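PDB 7CJ4: L-ribulose 3-epimerase from Methylomonas sp. DH-1, which catalyses the manganese-dependent epimerization of ketoses at C3, most actively L-ribulose, and also interconverts D-allulose and D-fructose. Local coordinates for residues 111-116 with 152-157; 183-188 with 215-220; 246-251 with 261-266. All coordinates share one frame; numbering follows the deposited sequence.

Interaction 1: residues 111-116 with 152-157; sequences VIYCAL and EVVNRY. With MN (manganese (II) ion), chain C.
Tyr113 gives its phenol to the backbone of Glu152, and this is the hydrogen bond that joins 111-116 to 152-157. Tyr113 OH donates to Glu152 O over 2.6 Å, the donor tilted 24° from the carbonyl plane. CG of Tyr113 sits between its own backbone N and carbonyl carbon (chi1 55°), a turn that swings the ring across to the other segment and brings its edge, not its face, to the Glu152 carbonyl. A tyrosine suits the place because its ring spans the distance and ends in a donor, so that the carbonyl of a buried metal-binding residue gains a partner.

The apolar part of the contact is made by two valines. Val111 CG2 meets Val154 CG1 at 3.5 Å, the branches crossing at a slant, and Val154 CG2 lies 4.0 Å from Tyr113 OH. Short branched side chains suit a buried meeting of two loops, where they pack without polar ends to satisfy.

Both segments lie at the C-terminal ends of neighbouring strands of a TIM barrel: 111-116 follows strand 107-109, while the other segment starts at Glu152, the last residue of strand 148-152. Active sites of this fold lie at that end of the barrel, and Glu152, a probable proton donor or acceptor, binds manganese here.

The metal bond runs from Glu152 OE2 to manganese at 2.1 Å. With CG anti to the backbone N (chi1 -177°) and the chain extended beyond it, the carboxylate reaches inward to the ion, which Asp185, His211, Glu246 and a water also bind.

Farther along, Asn155 OD1 accepts from Tyr157 N at 2.8 Å in an Asx turn; Tyr157 OH beyond it hydrogen-bonds to Glu158 and Tyr187 of the second subunit.

Interaction 2: residues 183-188 with 215-220; sequences HLDTYH and SHRGYL. With MN (manganese (II) ion), chain C.
The guanidinium of Arg217 lies flat on the ring of Tyr187, their centres 3.8 Å apart and their planes at 11°. On the same face Arg217 CD stands over the ring centre, 3.4 Å from the centroid of Tyr187, a CH-pi contact. A bend in the arginine chain at chi3 (102°) lets methylene and guanidinium share one face. Arginine suits the place because its guanidinium is flat enough to stack and still has N-H groups at its edge, while tyrosine offers a broad face.

These residues stand at the C-terminal mouth of the TIM barrel, where strand 180-185 passes directly into helix 186-192. Asp185 is the N-cap of that helix: its OD1 accepts from Tyr187 N at 2.9 Å. Its other oxygen, OD2, binds manganese at 2.1 Å, so one carboxylate serves both helix and metal.

Water completes the polar contacts. Arg217 NH2 donates to water 1, a ligand of the manganese, and to water 2 at 3.2 Å, which in turn reaches Asp185 OD2. Water 3 joins the carbonyls of Tyr187 and Ser215. Arg217 NH2 also lies 3.6 Å from NE2 of His188, and both residues bind D-allulose and D-fructose.

Interaction 3: residues 246-251 with 261-266; sequences ESFSSE and LCVWRN. With MN (manganese (II) ion), chain C.
Phe248 and Leu261 each hold CG anti to the carbonyl carbon (chi1 -62° and -65°), and these torsions bring the leucine branch over the phenylalanine ring. Leu261 CD1 makes a CH-pi contact 3.8 Å from the centroid of the Phe248 ring, above its face. Val263 CG2 packs at 3.4 Å against Phe248 CB, the base of the same side chain. A flat ring suits this spot, as it presents one face to the leucine while its in-plane edge meets Glu246 OE1.

Nearer the surface the backbones join: Ser250 N donates to Arg265 O over 3.3 Å, with the donor well above the carbonyl plane. Small serines let the chains draw close here, and Ser250 OG comes within 3.1 Å of Asn266 CB. The hydroxyl of Ser249 finds its partner in the carbonyl of Trp268.

Leu261 follows helix 257-260, which a Schellman motif closes with Cys262, at positive phi, as its C-prime residue. At the inner end of 246-251, just after the last barrel strand, Glu246 OE2 binds manganese at 1.9 Å and OE1 accepts from water 1, itself a ligand of the metal: this is the metal site of a xylose isomerase-like TIM barrel.

In the fold
The three interactions follow one another along the chain and all lie at the C-terminal end of one eight-stranded parallel barrel. Interaction 1 joins the loops after strands 107-109 and 148-152, interaction 2 joins the end of strand 180-185 to the loop after 207-212, and interaction 3 folds back the long connection after 242-245. Their centres are about 14 Å (1 and 2), 12 Å (2 and 3) and 18 Å (1 and 3) apart, yet each sends one carboxylate to the same manganese; His211, on strand 207-212, adds a fourth protein ligand. All three also reach the second subunit, so the loops around the sugar site lie beside the dimer interface.

Interaction 1: residues 111-116 with 152-157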
loop_
_atom_site.group_PDB
_atom_site.type_symbol
_atom_site.label_atom_id
_atom_site.label_comp_id
_atom_site.label_asym_id
_atom_site.label_seq_id
_atom_site.Cartn_x
_atom_site.Cartn_y
_atom_site.Cartn_z
ATOM N N VAL A 111 7.686 -0.870 -13.547
ATOM C CA VAL A 111 8.774 -0.568 -12.574
ATOM C C VAL A 111 10.095 -1.051 -13.181
ATOM O O VAL A 111 10.632 -2.070 -12.721
ATOM C CB VAL A 111 8.454 -1.200 -11.207
ATOM C CG1 VAL A 111 9.545 -0.951 -10.178
ATOM C CG2 VAL A 111 7.112 -0.699 -10.690
ATOM N N ILE A 112 10.574 -0.338 -14.203
ATOM C CA ILE A 112 11.759 -0.716 -15.026
ATOM C C ILE A 112 13.017 -0.065 -14.452
ATOM O O ILE A 112 14.086 -0.301 -15.020
ATOM C CB ILE A 112 11.571 -0.300 -16.499
ATOM C CG1 ILE A 112 11.199 1.179 -16.627
ATOM C CG2 ILE A 112 10.573 -1.202 -17.200
ATOM C CD1 ILE A 112 11.143 1.665 -18.056
ATOM N N TYR A 113 12.889 0.727 -13.386
ATOM C CA TYR A 113 13.958 1.628 -12.878
ATOM C C TYR A 113 14.465 1.164 -11.501
ATOM O O TYR A 113 15.353 1.823 -10.938
ATOM C CB TYR A 113 13.426 3.060 -12.802
ATOM C CG TYR A 113 12.165 3.200 -11.990
ATOM C CD1 TYR A 113 12.207 3.217 -10.606
ATOM C CD2 TYR A 113 10.929 3.294 -12.603
ATOM C CE1 TYR A 113 11.056 3.335 -9.848
ATOM C CE2 TYR A 113 9.766 3.411 -11.860
ATOM C CZ TYR A 113 9.830 3.434 -10.478
ATOM O OH TYR A 113 8.700 3.555 -9.727
ATOM N N CYS A 114 13.916 0.073 -10.967
ATOM C CA CYS A 114 14.292 -0.484 -9.642
ATOM C C CYS A 114 13.677 -1.873 -9.482
ATOM O O CYS A 114 12.822 -2.247 -10.322
ATOM C CB CYS A 114 13.806 0.403 -8.505
ATOM S SG CYS A 114 12.008 0.350 -8.281
ATOM N N ALA A 115 14.101 -2.598 -8.445
ATOM C CA ALA A 115 13.472 -3.861 -8.001
ATOM C C ALA A 115 12.036 -3.548 -7.560
ATOM O O ALA A 115 11.845 -2.642 -6.718
ATOM C CB ALA A 115 14.282 -4.496 -6.899
ATOM N N LEU A 116 11.057 -4.232 -8.160
ATOM C CA LEU A 116 9.632 -4.176 -7.751
ATOM C C LEU A 116 9.479 -4.947 -6.439
ATOM O O LEU A 116 9.731 -6.164 -6.447
ATOM C CB LEU A 116 8.768 -4.793 -8.851
ATOM C CG LEU A 116 7.271 -4.813 -8.562
ATOM C CD1 LEU A 116 6.650 -3.447 -8.807
ATOM C CD2 LEU A 116 6.570 -5.867 -9.407
ATOM N N GLU A 152 6.849 3.857 -14.318
ATOM C CA GLU A 152 5.597 3.767 -13.527
ATOM C C GLU A 152 5.868 4.199 -12.082
ATOM O O GLU A 152 6.648 3.516 -11.373
ATOM C CB GLU A 152 5.026 2.351 -13.593
ATOM C CG GLU A 152 3.703 2.203 -12.857
ATOM C CD GLU A 152 3.010 0.867 -13.064
ATOM O OE1 GLU A 152 3.694 -0.099 -13.453
ATOM O OE2 GLU A 152 1.789 0.793 -12.835
ATOM N N VAL A 153 5.238 5.294 -11.652
ATOM C CA VAL A 153 5.265 5.728 -10.226
ATOM C C VAL A 153 4.386 4.748 -9.445
ATOM O O VAL A 153 3.196 4.637 -9.803
ATOM C CB VAL A 153 4.800 7.187 -10.070
ATOM C CG1 VAL A 153 4.558 7.556 -8.616
ATOM C CG2 VAL A 153 5.798 8.140 -10.705
ATOM N N VAL A 154 4.965 4.033 -8.468
ATOM C CA VAL A 154 4.236 3.037 -7.624
ATOM C C VAL A 154 4.338 3.431 -6.145
ATOM O O VAL A 154 5.170 4.296 -5.808
ATOM C CB VAL A 154 4.734 1.599 -7.869
ATOM C CG1 VAL A 154 4.481 1.174 -9.308
ATOM C CG2 VAL A 154 6.196 1.409 -7.499
ATOM N N ASN A 155 3.505 2.818 -5.297
ATOM C CA ASN A 155 3.383 3.177 -3.860
ATOM C C ASN A 155 4.641 2.723 -3.112
ATOM O O ASN A 155 5.460 2.010 -3.705
ATOM C CB ASN A 155 2.140 2.575 -3.208
ATOM C CG ASN A 155 2.207 1.071 -3.107
ATOM O OD1 ASN A 155 3.019 0.527 -2.348
ATOM N ND2 ASN A 155 1.363 0.406 -3.879
ATOM N N ARG A 156 4.719 3.120 -1.843
ATOM C CA ARG A 156 5.905 3.077 -0.960
ATOM C C ARG A 156 6.343 1.625 -0.731
ATOM O O ARG A 156 7.531 1.425 -0.427
ATOM C CB ARG A 156 5.518 3.758 0.351
ATOM C CG ARG A 156 4.282 3.142 0.986
ATOM C CD ARG A 156 3.767 3.942 2.153
ATOM N NE ARG A 156 3.361 5.260 1.703
ATOM C CZ ARG A 156 3.110 6.278 2.507
ATOM N NH1 ARG A 156 3.247 6.136 3.815
ATOM N NH2 ARG A 156 2.736 7.438 1.995
ATOM N N TYR A 157 5.420 0.664 -0.859
ATOM C CA TYR A 157 5.645 -0.782 -0.597
ATOM C C TYR A 157 6.220 -1.472 -1.841
ATOM O O TYR A 157 6.581 -2.666 -1.746
ATOM C CB TYR A 157 4.351 -1.484 -0.184
ATOM C CG TYR A 157 3.630 -0.881 0.997
ATOM C CD1 TYR A 157 4.103 -1.042 2.288
ATOM C CD2 TYR A 157 2.448 -0.181 0.824
ATOM C CE1 TYR A 157 3.435 -0.501 3.376
ATOM C CE2 TYR A 157 1.764 0.361 1.900
ATOM C CZ TYR A 157 2.256 0.201 3.184
ATOM O OH TYR A 157 1.585 0.741 4.251
HETATM MN MN MN C . 0.396 -0.765 -12.859
HETATM O O HOH W 1 1.544 -1.959 -11.423
#

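Interaction 2: residues 183-188 with 215-220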
loop_
_atom_site.group_PDB
_atom_site.type_symbol
_atom_site.label_atom_id
_atom_site.label_comp_id
_atom_site.label_asym_id
_atom_site.label_seq_id
_atom_site.Cartn_x
_atom_site.Cartn_y
_atom_site.Cartn_z
ATOM N N HIS A 183 4.718 7.291 -16.158
ATOM C CA HIS A 183 3.660 6.251 -16.196
ATOM C C HIS A 183 2.897 6.310 -14.871
ATOM O O HIS A 183 3.523 6.091 -13.820
ATOM C CB HIS A 183 4.287 4.880 -16.495
ATOM C CG HIS A 183 3.321 3.747 -16.423
ATOM N ND1 HIS A 183 3.709 2.441 -16.607
ATOM C CD2 HIS A 183 1.997 3.718 -16.172
ATOM C CE1 HIS A 183 2.663 1.654 -16.498
ATOM N NE2 HIS A 183 1.597 2.414 -16.233
ATOM N N LEU A 184 1.613 6.671 -14.920
ATOM C CA LEU A 184 0.750 6.840 -13.719
ATOM C C LEU A 184 -0.241 5.674 -13.640
ATOM O O LEU A 184 -0.706 5.203 -14.697
ATOM C CB LEU A 184 0.009 8.179 -13.787
ATOM C CG LEU A 184 0.833 9.428 -13.476
ATOM C CD1 LEU A 184 -0.050 10.672 -13.515
ATOM C CD2 LEU A 184 1.525 9.309 -12.127
ATOM N N ASP A 185 -0.549 5.247 -12.418
ATOM C CA ASP A 185 -1.427 4.091 -12.122
ATOM C C ASP A 185 -2.381 4.506 -11.000
ATOM O O ASP A 185 -1.896 4.840 -9.908
ATOM C CB ASP A 185 -0.578 2.869 -11.760
ATOM C CG ASP A 185 -1.401 1.621 -11.515
ATOM O OD1 ASP A 185 -2.559 1.774 -11.081
ATOM O OD2 ASP A 185 -0.869 0.503 -11.754
ATOM N N THR A 186 -3.685 4.514 -11.267
ATOM C CA THR A 186 -4.701 5.036 -10.318
ATOM C C THR A 186 -4.572 4.289 -8.983
ATOM O O THR A 186 -4.757 4.939 -7.934
ATOM C CB THR A 186 -6.108 4.968 -10.922
ATOM O OG1 THR A 186 -6.366 3.607 -11.265
ATOM C CG2 THR A 186 -6.265 5.868 -12.129
ATOM N N TYR A 187 -4.255 2.986 -9.009
ATOM C CA TYR A 187 -4.134 2.138 -7.793
ATOM C C TYR A 187 -3.071 2.743 -6.873
ATOM O O TYR A 187 -3.340 2.893 -5.662
ATOM C CB TYR A 187 -3.803 0.680 -8.131
ATOM C CG TYR A 187 -3.299 -0.134 -6.964
ATOM C CD1 TYR A 187 -4.143 -0.535 -5.941
ATOM C CD2 TYR A 187 -1.966 -0.506 -6.879
ATOM C CE1 TYR A 187 -3.675 -1.278 -4.867
ATOM C CE2 TYR A 187 -1.481 -1.241 -5.809
ATOM C CZ TYR A 187 -2.339 -1.635 -4.801
ATOM O OH TYR A 187 -1.865 -2.377 -3.755
ATOM N N HIS A 188 -1.901 3.077 -7.431
ATOM C CA HIS A 188 -0.740 3.644 -6.685
ATOM C C HIS A 188 -1.030 5.107 -6.323
ATOM O O HIS A 188 -0.673 5.537 -5.210
ATOM C CB HIS A 188 0.554 3.466 -7.494
ATOM C CG HIS A 188 0.912 2.034 -7.705
ATOM N ND1 HIS A 188 1.262 1.207 -6.657
ATOM C CD2 HIS A 188 0.957 1.275 -8.826
ATOM C CE1 HIS A 188 1.514 -0.003 -7.124
ATOM N NE2 HIS A 188 1.343 0.012 -8.454
ATOM N N SER A 215 -8.897 0.716 -6.154
ATOM C CA SER A 215 -8.148 0.860 -4.876
ATOM C C SER A 215 -7.638 -0.509 -4.400
ATOM O O SER A 215 -6.505 -0.573 -3.889
ATOM C CB SER A 215 -8.998 1.539 -3.822
ATOM O OG SER A 215 -10.244 0.873 -3.659
ATOM N N HIS A 216 -8.447 -1.560 -4.566
ATOM C CA HIS A 216 -8.157 -2.947 -4.106
ATOM C C HIS A 216 -7.741 -3.811 -5.301
ATOM O O HIS A 216 -7.466 -5.009 -5.084
ATOM C CB HIS A 216 -9.362 -3.527 -3.344
ATOM C CG HIS A 216 -10.673 -3.376 -4.047
ATOM N ND1 HIS A 216 -10.816 -3.592 -5.407
ATOM C CD2 HIS A 216 -11.905 -3.065 -3.582
ATOM C CE1 HIS A 216 -12.079 -3.423 -5.747
ATOM N NE2 HIS A 216 -12.768 -3.105 -4.643
ATOM N N ARG A 217 -7.714 -3.217 -6.501
ATOM C CA ARG A 217 -7.258 -3.835 -7.782
ATOM C C ARG A 217 -8.271 -4.880 -8.273
ATOM O O ARG A 217 -7.879 -5.781 -9.038
ATOM C CB ARG A 217 -5.868 -4.457 -7.617
ATOM C CG ARG A 217 -4.843 -3.511 -7.008
ATOM C CD ARG A 217 -3.412 -3.922 -7.306
ATOM N NE ARG A 217 -2.811 -3.133 -8.375
ATOM C CZ ARG A 217 -1.517 -3.146 -8.677
ATOM N NH1 ARG A 217 -0.681 -3.914 -7.998
ATOM N NH2 ARG A 217 -1.060 -2.384 -9.649
ATOM N N GLY A 218 -9.533 -4.753 -7.865
ATOM C CA GLY A 218 -10.631 -5.619 -8.333
ATOM C C GLY A 218 -11.462 -4.908 -9.383
ATOM O O GLY A 218 -10.876 -4.144 -10.165
ATOM N N TYR A 219 -12.775 -5.143 -9.384
ATOM C CA TYR A 219 -13.752 -4.516 -10.310
ATOM C C TYR A 219 -13.641 -2.992 -10.212
ATOM O O TYR A 219 -13.674 -2.440 -9.095
ATOM C CB TYR A 219 -15.176 -4.994 -10.008
ATOM C CG TYR A 219 -15.549 -6.285 -10.687
ATOM C CD1 TYR A 219 -15.222 -7.512 -10.133
ATOM C CD2 TYR A 219 -16.196 -6.277 -11.909
ATOM C CE1 TYR A 219 -15.544 -8.699 -10.766
ATOM C CE2 TYR A 219 -16.529 -7.454 -12.552
ATOM C CZ TYR A 219 -16.201 -8.670 -11.983
ATOM O OH TYR A 219 -16.531 -9.828 -12.636
ATOM N N LEU A 220 -13.511 -2.332 -11.362
ATOM C CA LEU A 220 -13.643 -0.858 -11.479
ATOM C C LEU A 220 -15.017 -0.463 -10.927
ATOM O O LEU A 220 -16.019 -1.043 -11.384
ATOM C CB LEU A 220 -13.479 -0.443 -12.945
ATOM C CG LEU A 220 -12.127 -0.780 -13.576
ATOM C CD1 LEU A 220 -11.915 -0.011 -14.870
ATOM C CD2 LEU A 220 -10.982 -0.508 -12.608
HETATM MN MN MN C . 0.396 -0.765 -12.859
HETATM O O HOH W 2 -3.346 -1.077 -11.472
HETATM O O HOH W 3 -4.984 2.161 -3.709
HETATM O O HOH W 1 1.544 -1.959 -11.423
#

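Interaction 3: residues 246-251 with 261-266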
loop_
_atom_site.group_PDB
_atom_site.type_symbol
_atom_site.label_atom_id
_atom_site.label_comp_id
_atom_site.label_asym_id
_atom_site.label_seq_id
_atom_site.Cartn_x
_atom_site.Cartn_y
_atom_site.Cartn_z
ATOM N N GLU A 246 -5.639 -2.959 -15.327
ATOM C CA GLU A 246 -4.734 -3.814 -14.522
ATOM C C GLU A 246 -5.558 -4.329 -13.341
ATOM O O GLU A 246 -6.289 -3.518 -12.728
ATOM C CB GLU A 246 -3.505 -3.004 -14.098
ATOM C CG GLU A 246 -2.389 -3.831 -13.484
ATOM C CD GLU A 246 -1.134 -3.060 -13.094
ATOM O OE1 GLU A 246 -0.068 -3.679 -12.989
ATOM O OE2 GLU A 246 -1.222 -1.846 -12.891
ATOM N N SER A 247 -5.502 -5.633 -13.082
ATOM C CA SER A 247 -6.288 -6.289 -12.011
ATOM C C SER A 247 -5.605 -7.593 -11.601
ATOM O O SER A 247 -5.006 -8.261 -12.469
ATOM C CB SER A 247 -7.709 -6.521 -12.437
ATOM O OG SER A 247 -8.484 -7.025 -11.356
ATOM N N PHE A 248 -5.705 -7.925 -10.316
ATOM C CA PHE A 248 -5.040 -9.096 -9.691
ATOM C C PHE A 248 -6.004 -9.746 -8.697
ATOM O O PHE A 248 -6.503 -9.072 -7.766
ATOM C CB PHE A 248 -3.728 -8.676 -9.027
ATOM C CG PHE A 248 -2.709 -8.117 -9.986
ATOM C CD1 PHE A 248 -1.910 -8.958 -10.744
ATOM C CD2 PHE A 248 -2.562 -6.747 -10.146
ATOM C CE1 PHE A 248 -0.980 -8.440 -11.631
ATOM C CE2 PHE A 248 -1.633 -6.232 -11.035
ATOM C CZ PHE A 248 -0.844 -7.077 -11.777
ATOM N N SER A 249 -6.275 -11.030 -8.928
ATOM C CA SER A 249 -7.066 -11.911 -8.037
ATOM C C SER A 249 -6.289 -13.218 -7.863
ATOM O O SER A 249 -5.545 -13.588 -8.802
ATOM C CB SER A 249 -8.454 -12.131 -8.595
ATOM O OG SER A 249 -9.185 -13.062 -7.810
ATOM N N SER A 250 -6.418 -13.864 -6.700
ATOM C CA SER A 250 -5.819 -15.193 -6.408
ATOM C C SER A 250 -6.321 -16.213 -7.440
ATOM O O SER A 250 -5.747 -17.326 -7.499
ATOM C CB SER A 250 -6.113 -15.635 -4.993
ATOM O OG SER A 250 -7.488 -15.479 -4.680
ATOM N N GLU A 251 -7.337 -15.830 -8.229
ATOM C CA GLU A 251 -7.959 -16.670 -9.289
ATOM C C GLU A 251 -6.914 -17.018 -10.357
ATOM O O GLU A 251 -6.827 -18.207 -10.744
ATOM C CB GLU A 251 -9.165 -15.956 -9.910
ATOM C CG GLU A 251 -10.462 -16.729 -9.744
ATOM C CD GLU A 251 -10.641 -17.867 -10.734
ATOM O OE1 GLU A 251 -10.105 -17.763 -11.855
ATOM O OE2 GLU A 251 -11.313 -18.853 -10.381
ATOM N N LEU A 261 3.209 -8.709 -5.280
ATOM C CA LEU A 261 2.137 -7.673 -5.230
ATOM C C LEU A 261 1.161 -7.973 -4.086
ATOM O O LEU A 261 0.148 -7.247 -3.970
ATOM C CB LEU A 261 1.416 -7.625 -6.579
ATOM C CG LEU A 261 2.281 -7.176 -7.754
ATOM C CD1 LEU A 261 1.508 -7.260 -9.059
ATOM C CD2 LEU A 261 2.810 -5.767 -7.534
ATOM N N CYS A 262 1.464 -8.990 -3.271
ATOM C CA CYS A 262 0.663 -9.401 -2.086
ATOM C C CYS A 262 -0.823 -9.531 -2.464
ATOM O O CYS A 262 -1.660 -8.887 -1.801
ATOM C CB CYS A 262 0.804 -8.383 -0.959
ATOM S SG CYS A 262 2.516 -8.045 -0.466
ATOM N N VAL A 263 -1.141 -10.328 -3.493
ATOM C CA VAL A 263 -2.545 -10.584 -3.947
ATOM C C VAL A 263 -3.082 -11.790 -3.165
ATOM O O VAL A 263 -3.037 -12.929 -3.677
ATOM C CB VAL A 263 -2.642 -10.793 -5.470
ATOM C CG1 VAL A 263 -4.086 -10.981 -5.915
ATOM C CG2 VAL A 263 -1.986 -9.658 -6.245
ATOM N N TRP A 264 -3.568 -11.538 -1.950
ATOM C CA TRP A 264 -3.963 -12.595 -0.984
ATOM C C TRP A 264 -5.421 -13.011 -1.207
ATOM O O TRP A 264 -5.748 -14.157 -0.873
ATOM C CB TRP A 264 -3.743 -12.126 0.459
ATOM C CG TRP A 264 -2.395 -11.556 0.784
ATOM C CD1 TRP A 264 -2.164 -10.486 1.600
ATOM C CD2 TRP A 264 -1.096 -12.029 0.372
ATOM N NE1 TRP A 264 -0.820 -10.251 1.715
ATOM C CE2 TRP A 264 -0.139 -11.178 0.976
ATOM C CE3 TRP A 264 -0.641 -13.072 -0.442
ATOM C CZ2 TRP A 264 1.234 -11.335 0.786
ATOM C CZ3 TRP A 264 0.716 -13.226 -0.631
ATOM C CH2 TRP A 264 1.639 -12.370 -0.024
ATOM N N ARG A 265 -6.276 -12.121 -1.727
ATOM C CA ARG A 265 -7.728 -12.418 -1.869
ATOM C C ARG A 265 -8.150 -12.484 -3.338
ATOM O O ARG A 265 -7.419 -11.981 -4.213
ATOM C CB ARG A 265 -8.632 -11.428 -1.124
ATOM C CG ARG A 265 -7.931 -10.307 -0.377
ATOM C CD ARG A 265 -8.951 -9.474 0.383
ATOM N NE ARG A 265 -8.806 -8.060 0.070
ATOM C CZ ARG A 265 -9.797 -7.247 -0.287
ATOM N NH1 ARG A 265 -11.043 -7.688 -0.347
ATOM N NH2 ARG A 265 -9.539 -5.978 -0.558
ATOM N N ASN A 266 -9.313 -13.107 -3.551
ATOM C CA ASN A 266 -9.973 -13.347 -4.859
ATOM C C ASN A 266 -11.047 -12.269 -5.047
ATOM O O ASN A 266 -12.116 -12.376 -4.415
ATOM C CB ASN A 266 -10.529 -14.775 -4.918
ATOM C CG ASN A 266 -11.527 -15.005 -6.036
ATOM O OD1 ASN A 266 -11.755 -16.140 -6.455
ATOM N ND2 ASN A 266 -12.141 -13.938 -6.520
HETATM MN MN MN C . 0.396 -0.765 -12.859
HETATM O O HOH W 1 1.544 -1.959 -11.423
#